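Local coordinates for protein chitinase (Paenibacillus sp. FPU-7, PDB 5GZT) that probably hydrolyses internal beta-1,4 linkages between N-acetylglucosamine units in chitin and chitodextrins at random, at residues Asp971-Gly974 with Ser975-Lys979; Leu1077-Pro1080 with Asp1081-Gly1084; Asp995-Ala998 with Asp999-Leu1002; Trp1068-Ser1071 with Ala1072-Pro1075. All coordinates share one frame; numbering follows the deposited sequence.

Contact 1. Residues Asp971-Gly974 with Ser975-Lys979; sequences DYHG and SWESK
Glu977 OE1 is gripped by two donors, His973 ND1 at 2.9 Å and, more loosely, Gly974 N at 3.3 Å. The imidazole N-H is shared between both carboxylate oxygens on their syn sides; ND1 to Glu977 OE2 is the straighter arm, 3.0 Å with an N-H...O angle of 158°. Carboxylate and ring are nearly coplanar, 29° apart, and the acid meets the imidazole at its edge, whereas Gly974 N comes in from above the carboxylate plane. The far nitrogen, His973 NE2, bonds to Asp995, so an acid holds the ring at each nitrogen. Glu977 folds back because Gly974 to Glu977 is a type I beta turn, closed by Glu977 N to Gly974 O at 2.9 Å. The turn follows the Met-Thr-Tyr-Asp sequence of family 18 chitinases, which ends at Asp971, just beyond barrel strand 964-967. Trp976 CG sits between its backbone N and carbonyl carbon (chi1 64°), which lays the indole over Gly974: the glycine CA rests 4.0 Å from the centroid of the six-membered ring in a CH-pi contact. At the indole edge a water accepts from Trp976 NE1 at 3.0 Å and donates to Tyr972 O and Glu977 OE2, tying the turn back to the preceding chain.

Contact 2. Residues Leu1077-Pro1080 with Asp1081-Gly1084; sequences LYNP and DANG
Asn1079 OD1 accepts the backbone N-H of Asp1081 at 2.8 Å, the shorter of the two hydrogen bonds that hold this turn. The bond is bent, with an N-H...O angle of 135°, and the donor stands 24° out of the amide's carbonyl plane. It closes an Asx turn at the end of strand 1074-1079. Superimposed on it is a type I beta turn from Asn1079 to Ala1082, whose own closing bond, Ala1082 N to Asn1079 O, is almost perfectly straight but weak at 3.5 Å. The asparagine amide can reach forward because CG lies opposite the backbone N (chi1 -180°), beside the carbonyl carbon, so that OD1 overhangs the turn. Around this polar centre the packing is light. The methyl of Ala1082 lies against the amide, its CB 3.8 Å from Asn1079 CG, and Asp1081 CB comes within 3.4 Å of Asn1079 OD1. Pro1080 occupies the second position of the turn, where its ring-restricted phi suits type I geometry. A leucine in place of Asn1079 offers no acceptor, so the Asp1081 N-H is likely to be left without its mate and the turn to rest mainly on the weak Ala1082 N to Asn1079 O bond. On the strand side, Asn1079 still pairs through its backbone with Thr1086. At this surface-facing hairpin end, with the main-chain bond long, the side-chain oxygen supplies the shorter of the turn's two hydrogen bonds, to a different N-H.

Contact 3. Residues Asp995-Ala998 with Asp999-Leu1002; sequences DFSA and DSVL
Ser997 and Ser1000 form a capping box at the start of helix 998-1007, with Ser997 as the N-cap. Each serine hydroxyl oxygen accepts the other residue's backbone N-H: Ser1000 N to Ser997 OG at 3.1 Å, and Ser997 N to Ser1000 OG at 2.9 Å, both nearly straight. First torsions near +60° in both (chi1 58° for Ser997, 71° for Ser1000) turn the two hydroxyls back across the first turn. Ser997 OG also bonds to Thr988. The helix ladder then begins, Val1001 N to Ser997 O and Leu1002 N to Ala998 O, each 2.8 Å, and the Val1001 N-H points nearly down the carbonyl of Ser997. Ahead of the cap, Phe996 presents the edge of its ring to Val1001, with CD1 4.0 Å from CG2: this is the hydrophobic staple that often accompanies a capping box, between the residue before the N-cap and the fourth residue of the helix. Just upstream, Asp995 OD1, whose other partner is His973, receives the Phe996 N-H. On its inner side the helix lies against the barrel: Val1001 and Leu1002 touch Val967 of strand 964-967, while Ala998 and Leu1002 rest on Ile1017 of strand 1015-1020.

Contact 4. Residues Trp1068-Ser1071 with Ala1072-Pro1075; sequences WDNS and AKAP
Trp1068 lays one face of its indole over the backbone where the chain enters strand 1074-1079, with Lys1073 C 3.4 Å above the ring plane and Ala1074 N also over that face. The trans first torsion (chi1 -176°) carries the ring across the hairpin until CZ3 is 3.7 Å from Pro1075 CD. At the indole edge NE1 bonds in plane to Asn1070 OD1 at 3.0 Å, on a lone pair; Lys1073 NZ reaches the same oxygen from above the amide plane, at 3.2 Å. With an alanine here, Asn1070 OD1 keeps Lys1073 NZ but not NE1, and its amide is likely to be freer to turn while the Lys1073-Ala1074 backbone loses its cover. Strands 1065-1069 and 1074-1079 form an antiparallel hairpin with a G1 beta bulge: Lys1073, with positive phi (52°), and Ala1074 both face Asp1069. Asp1069 O accepts from Ala1074 N at 3.2 Å and weakly from Lys1073 N, while Asp1069 N donates to Ala1074 O. Ala1072 N donates to Asp1069 OD1 at 3.1 Å from above the carboxylate plane. Ser1071 OG, which also bonds Ala990 N, meets the same oxygen on its syn side; Asp1069 OD2 goes to Ser989 and His982.

In the fold
All four contacts belong to the C-terminal family 18 module. Contacts 1 and 3 touch, though their centres are 16 Å apart: His973 NE2 lies 2.7 Å from Asp995 OD1, and the rings of Tyr972 and Phe996 meet at about 20°. Contact 1 lies beyond the sixth barrel strand, at the strand ends where family 18 enzymes carry their active site; contact 3 opens the helix leading to the seventh. Contacts 4 and 2 mark opposite ends of strand 1074-1079, 19 Å apart between centres, in the antiparallel sheet inserted after strand seven. Contact 4 approaches contact 3 to about 6 Å between nearest atoms. The sodium site at Glu44 belongs to the distant N-terminal beta-helical part.

Contact 1. Residues Asp971-Gly974 with Ser975-Lys979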
# COMPACT_ATOMS: atom_id res chain seq x y z
N ASP B 971 8.29 -4.86 -34.77
CA ASP B 971 7.50 -3.65 -35.01
C ASP B 971 6.64 -3.23 -33.86
O ASP B 971 5.59 -2.59 -34.06
CB ASP B 971 6.55 -3.80 -36.21
CG ASP B 971 7.25 -4.12 -37.50
OD1 ASP B 971 8.37 -3.65 -37.74
OD2 ASP B 971 6.66 -4.88 -38.33
N TYR B 972 7.06 -3.54 -32.63
CA TYR B 972 6.30 -3.15 -31.46
C TYR B 972 6.20 -1.62 -31.22
O TYR B 972 5.23 -1.14 -30.62
CB TYR B 972 6.90 -3.78 -30.20
CG TYR B 972 7.04 -5.30 -30.16
CD1 TYR B 972 6.04 -6.14 -30.62
CD2 TYR B 972 8.11 -5.88 -29.47
CE1 TYR B 972 6.19 -7.51 -30.55
CE2 TYR B 972 8.26 -7.23 -29.37
CZ TYR B 972 7.25 -8.05 -29.89
OH TYR B 972 7.39 -9.40 -29.80
N HIS B 973 7.27 -0.93 -31.57
CA HIS B 973 7.41 0.50 -31.35
C HIS B 973 8.15 1.05 -32.55
O HIS B 973 8.88 0.30 -33.24
CB HIS B 973 8.19 0.73 -30.07
CG HIS B 973 7.44 0.29 -28.87
ND1 HIS B 973 6.22 0.81 -28.52
CD2 HIS B 973 7.70 -0.69 -27.99
CE1 HIS B 973 5.80 0.25 -27.40
NE2 HIS B 973 6.68 -0.68 -27.06
N GLY B 974 7.92 2.35 -32.81
CA GLY B 974 8.68 3.06 -33.89
C GLY B 974 8.25 4.53 -34.04
O GLY B 974 7.67 5.08 -33.11
N SER B 975 8.41 5.09 -35.24
CA SER B 975 8.28 6.58 -35.46
C SER B 975 6.90 7.16 -35.24
O SER B 975 6.78 8.34 -34.94
CB SER B 975 8.82 6.96 -36.85
OG SER B 975 8.17 6.25 -37.89
N TRP B 976 5.88 6.33 -35.34
CA TRP B 976 4.54 6.73 -34.97
C TRP B 976 4.40 7.12 -33.48
O TRP B 976 3.39 7.68 -33.11
CB TRP B 976 3.50 5.68 -35.38
CG TRP B 976 3.64 4.30 -34.68
CD1 TRP B 976 3.03 3.89 -33.52
CD2 TRP B 976 4.46 3.23 -35.10
NE1 TRP B 976 3.44 2.61 -33.20
CE2 TRP B 976 4.30 2.18 -34.17
CE3 TRP B 976 5.29 3.02 -36.22
CZ2 TRP B 976 4.97 0.98 -34.30
CZ3 TRP B 976 5.94 1.81 -36.35
CH2 TRP B 976 5.79 0.82 -35.40
N GLU B 977 5.39 6.84 -32.64
CA GLU B 977 5.37 7.26 -31.23
C GLU B 977 6.58 8.16 -31.03
O GLU B 977 7.51 8.13 -31.84
CB GLU B 977 5.50 6.06 -30.26
CG GLU B 977 4.53 4.92 -30.54
CD GLU B 977 5.02 3.57 -30.04
OE1 GLU B 977 6.22 3.23 -30.17
OE2 GLU B 977 4.20 2.85 -29.50
N SER B 978 6.57 8.91 -29.93
CA SER B 978 7.64 9.87 -29.63
C SER B 978 8.62 9.38 -28.58
O SER B 978 9.66 9.98 -28.42
CB SER B 978 7.04 11.19 -29.16
OG SER B 978 6.22 10.99 -28.02
N LYS B 979 8.29 8.30 -27.88
CA LYS B 979 9.09 7.78 -26.81
C LYS B 979 9.82 6.54 -27.31
O LYS B 979 9.30 5.78 -28.10
CB LYS B 979 8.18 7.47 -25.65
CG LYS B 979 8.95 7.29 -24.36
CD LYS B 979 8.07 7.37 -23.12
CE LYS B 979 7.56 8.79 -22.89
NZ LYS B 979 7.08 9.07 -21.51
O HOH W 1 2.88 0.63 -31.01

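Contact 2. Residues Leu1077-Pro1080 with Asp1081-Gly1084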
# COMPACT_ATOMS: atom_id res chain seq x y z
N LEU B 1077 21.32 1.00 -30.24
CA LEU B 1077 22.42 1.88 -30.62
C LEU B 1077 22.02 3.25 -30.13
O LEU B 1077 20.85 3.58 -30.23
CB LEU B 1077 22.60 1.92 -32.14
CG LEU B 1077 23.58 0.99 -32.85
CD1 LEU B 1077 23.95 -0.27 -32.13
CD2 LEU B 1077 23.15 0.71 -34.28
N TYR B 1078 23.00 4.03 -29.63
CA TYR B 1078 22.81 5.47 -29.38
C TYR B 1078 24.00 6.25 -29.98
O TYR B 1078 25.18 5.77 -30.03
CB TYR B 1078 22.61 5.77 -27.88
CG TYR B 1078 22.15 7.20 -27.62
CD1 TYR B 1078 20.90 7.63 -28.00
CD2 TYR B 1078 23.01 8.15 -27.00
CE1 TYR B 1078 20.49 8.93 -27.84
CE2 TYR B 1078 22.58 9.48 -26.80
CZ TYR B 1078 21.32 9.86 -27.23
OH TYR B 1078 20.82 11.14 -27.04
N ASN B 1079 23.66 7.39 -30.55
CA ASN B 1079 24.66 8.33 -31.10
C ASN B 1079 24.17 9.71 -30.63
O ASN B 1079 23.19 10.24 -31.15
CB ASN B 1079 24.79 8.25 -32.62
CG ASN B 1079 25.84 9.22 -33.19
OD1 ASN B 1079 26.19 10.22 -32.58
ND2 ASN B 1079 26.36 8.90 -34.38
N PRO B 1080 24.83 10.28 -29.60
CA PRO B 1080 24.39 11.61 -29.10
C PRO B 1080 24.47 12.71 -30.19
O PRO B 1080 23.65 13.67 -30.23
CB PRO B 1080 25.34 11.89 -27.92
CG PRO B 1080 26.41 10.84 -27.94
CD PRO B 1080 26.14 9.86 -29.06
N ASP B 1081 25.38 12.52 -31.14
CA ASP B 1081 25.66 13.55 -32.13
C ASP B 1081 24.81 13.55 -33.41
O ASP B 1081 24.84 14.55 -34.13
CB ASP B 1081 27.15 13.48 -32.48
CG ASP B 1081 28.03 13.66 -31.23
OD1 ASP B 1081 27.62 14.37 -30.26
OD2 ASP B 1081 29.11 13.06 -31.20
N ALA B 1082 24.06 12.48 -33.69
CA ALA B 1082 23.57 12.28 -35.06
C ALA B 1082 22.49 13.25 -35.48
O ALA B 1082 22.67 13.96 -36.48
CB ALA B 1082 23.15 10.85 -35.30
N ASN B 1083 21.37 13.31 -34.76
CA ASN B 1083 20.30 14.27 -35.13
C ASN B 1083 19.59 14.62 -33.88
O ASN B 1083 18.44 14.25 -33.67
CB ASN B 1083 19.27 13.68 -36.12
CG ASN B 1083 19.63 13.94 -37.54
OD1 ASN B 1083 19.41 15.03 -38.05
ND2 ASN B 1083 20.17 12.94 -38.20
N GLY B 1084 20.30 15.31 -33.02
CA GLY B 1084 19.75 15.70 -31.72
C GLY B 1084 19.80 14.57 -30.70
O GLY B 1084 19.21 14.71 -29.58

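Contact 3. Residues Asp995-Ala998 with Asp999-Leu1002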
# COMPACT_ATOMS: atom_id res chain seq x y z
N ASP B 995 5.14 -3.92 -21.18
CA ASP B 995 5.51 -3.67 -22.56
C ASP B 995 5.62 -4.97 -23.43
O ASP B 995 5.63 -6.10 -22.90
CB ASP B 995 6.84 -2.88 -22.62
CG ASP B 995 6.94 -1.89 -23.81
OD1 ASP B 995 6.13 -1.96 -24.79
OD2 ASP B 995 7.91 -1.09 -23.80
N PHE B 996 5.64 -4.78 -24.74
CA PHE B 996 5.67 -5.90 -25.71
C PHE B 996 6.97 -6.62 -25.75
O PHE B 996 8.03 -6.02 -25.78
CB PHE B 996 5.45 -5.40 -27.15
CG PHE B 996 4.06 -5.00 -27.42
CD1 PHE B 996 3.11 -5.97 -27.75
CD2 PHE B 996 3.65 -3.65 -27.35
CE1 PHE B 996 1.77 -5.60 -27.98
CE2 PHE B 996 2.32 -3.28 -27.60
CZ PHE B 996 1.39 -4.27 -27.92
N SER B 997 6.88 -7.93 -25.75
CA SER B 997 8.02 -8.75 -26.12
C SER B 997 7.54 -10.00 -26.78
O SER B 997 6.38 -10.34 -26.66
CB SER B 997 8.85 -9.08 -24.85
OG SER B 997 8.06 -9.75 -23.92
N ALA B 998 8.46 -10.77 -27.32
CA ALA B 998 8.14 -12.11 -27.80
C ALA B 998 7.48 -12.92 -26.70
O ALA B 998 6.50 -13.60 -26.93
CB ALA B 998 9.37 -12.82 -28.30
N ASP B 999 8.06 -12.87 -25.50
CA ASP B 999 7.55 -13.59 -24.33
C ASP B 999 6.16 -13.20 -24.06
O ASP B 999 5.28 -14.09 -23.90
CB ASP B 999 8.50 -13.35 -23.10
CG ASP B 999 8.07 -14.10 -21.88
OD1 ASP B 999 7.82 -15.32 -21.98
OD2 ASP B 999 7.88 -13.45 -20.83
N SER B 1000 5.87 -11.89 -23.96
CA SER B 1000 4.54 -11.45 -23.61
C SER B 1000 3.55 -11.79 -24.71
O SER B 1000 2.43 -12.28 -24.41
CB SER B 1000 4.43 -9.95 -23.33
OG SER B 1000 4.55 -9.16 -24.49
N VAL B 1001 3.96 -11.62 -25.95
CA VAL B 1001 3.04 -11.92 -27.10
C VAL B 1001 2.71 -13.40 -27.23
O VAL B 1001 1.54 -13.85 -27.30
CB VAL B 1001 3.64 -11.39 -28.41
CG1 VAL B 1001 2.78 -11.78 -29.58
CG2 VAL B 1001 3.73 -9.92 -28.37
N LEU B 1002 3.77 -14.20 -27.18
CA LEU B 1002 3.59 -15.66 -27.33
C LEU B 1002 2.95 -16.28 -26.12
O LEU B 1002 2.14 -17.26 -26.26
CB LEU B 1002 4.90 -16.27 -27.69
CG LEU B 1002 5.44 -15.77 -29.01
CD1 LEU B 1002 6.89 -16.20 -29.16
CD2 LEU B 1002 4.63 -16.30 -30.16

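Contact 4. Residues Trp1068-Ser1071 with Ala1072-Pro1075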
# COMPACT_ATOMS: atom_id res chain seq x y z
N TRP B 1068 23.02 -2.88 -24.44
CA TRP B 1068 22.35 -4.12 -24.23
C TRP B 1068 21.41 -4.00 -23.05
O TRP B 1068 21.88 -3.78 -21.95
CB TRP B 1068 23.40 -5.18 -23.99
CG TRP B 1068 22.78 -6.59 -23.85
CD1 TRP B 1068 22.59 -7.29 -22.68
CD2 TRP B 1068 22.19 -7.40 -24.89
NE1 TRP B 1068 21.99 -8.50 -22.95
CE2 TRP B 1068 21.73 -8.59 -24.28
CE3 TRP B 1068 22.07 -7.28 -26.28
CZ2 TRP B 1068 21.17 -9.66 -25.03
CZ3 TRP B 1068 21.46 -8.37 -27.02
CH2 TRP B 1068 21.04 -9.52 -26.38
N ASP B 1069 20.10 -4.09 -23.28
CA ASP B 1069 19.12 -4.25 -22.19
C ASP B 1069 19.04 -5.71 -21.76
O ASP B 1069 18.43 -6.58 -22.43
CB ASP B 1069 17.76 -3.68 -22.55
CG ASP B 1069 16.78 -3.75 -21.44
OD1 ASP B 1069 16.96 -4.58 -20.49
OD2 ASP B 1069 15.75 -3.03 -21.51
N ASN B 1070 19.68 -6.01 -20.63
CA ASN B 1070 19.86 -7.40 -20.28
C ASN B 1070 18.57 -8.01 -19.81
O ASN B 1070 18.42 -9.19 -19.89
CB ASN B 1070 20.95 -7.58 -19.22
CG ASN B 1070 21.43 -9.03 -19.17
OD1 ASN B 1070 21.96 -9.57 -20.16
ND2 ASN B 1070 21.14 -9.70 -18.05
N SER B 1071 17.64 -7.22 -19.28
CA SER B 1071 16.41 -7.81 -18.86
C SER B 1071 15.59 -8.13 -20.14
O SER B 1071 14.94 -9.18 -20.17
CB SER B 1071 15.62 -6.92 -17.86
OG SER B 1071 15.15 -5.77 -18.45
N ALA B 1072 15.69 -7.28 -21.16
CA ALA B 1072 14.96 -7.49 -22.46
C ALA B 1072 15.63 -8.46 -23.40
O ALA B 1072 14.98 -8.98 -24.30
CB ALA B 1072 14.74 -6.16 -23.17
N LYS B 1073 16.94 -8.68 -23.19
CA LYS B 1073 17.83 -9.35 -24.11
C LYS B 1073 17.76 -8.73 -25.50
O LYS B 1073 17.60 -9.40 -26.52
CB LYS B 1073 17.54 -10.88 -24.15
CG LYS B 1073 17.57 -11.57 -22.79
CD LYS B 1073 18.98 -11.45 -22.17
CE LYS B 1073 19.12 -12.10 -20.76
NZ LYS B 1073 20.56 -12.43 -20.62
N ALA B 1074 17.92 -7.43 -25.52
CA ALA B 1074 17.77 -6.65 -26.72
C ALA B 1074 18.88 -5.65 -26.85
O ALA B 1074 19.16 -4.92 -25.87
CB ALA B 1074 16.43 -5.90 -26.70
N PRO B 1075 19.45 -5.54 -28.06
CA PRO B 1075 20.40 -4.48 -28.34
C PRO B 1075 19.76 -3.18 -28.81
O PRO B 1075 18.59 -3.13 -29.29
CB PRO B 1075 21.20 -5.07 -29.47
CG PRO B 1075 20.13 -5.79 -30.28
CD PRO B 1075 19.22 -6.37 -29.26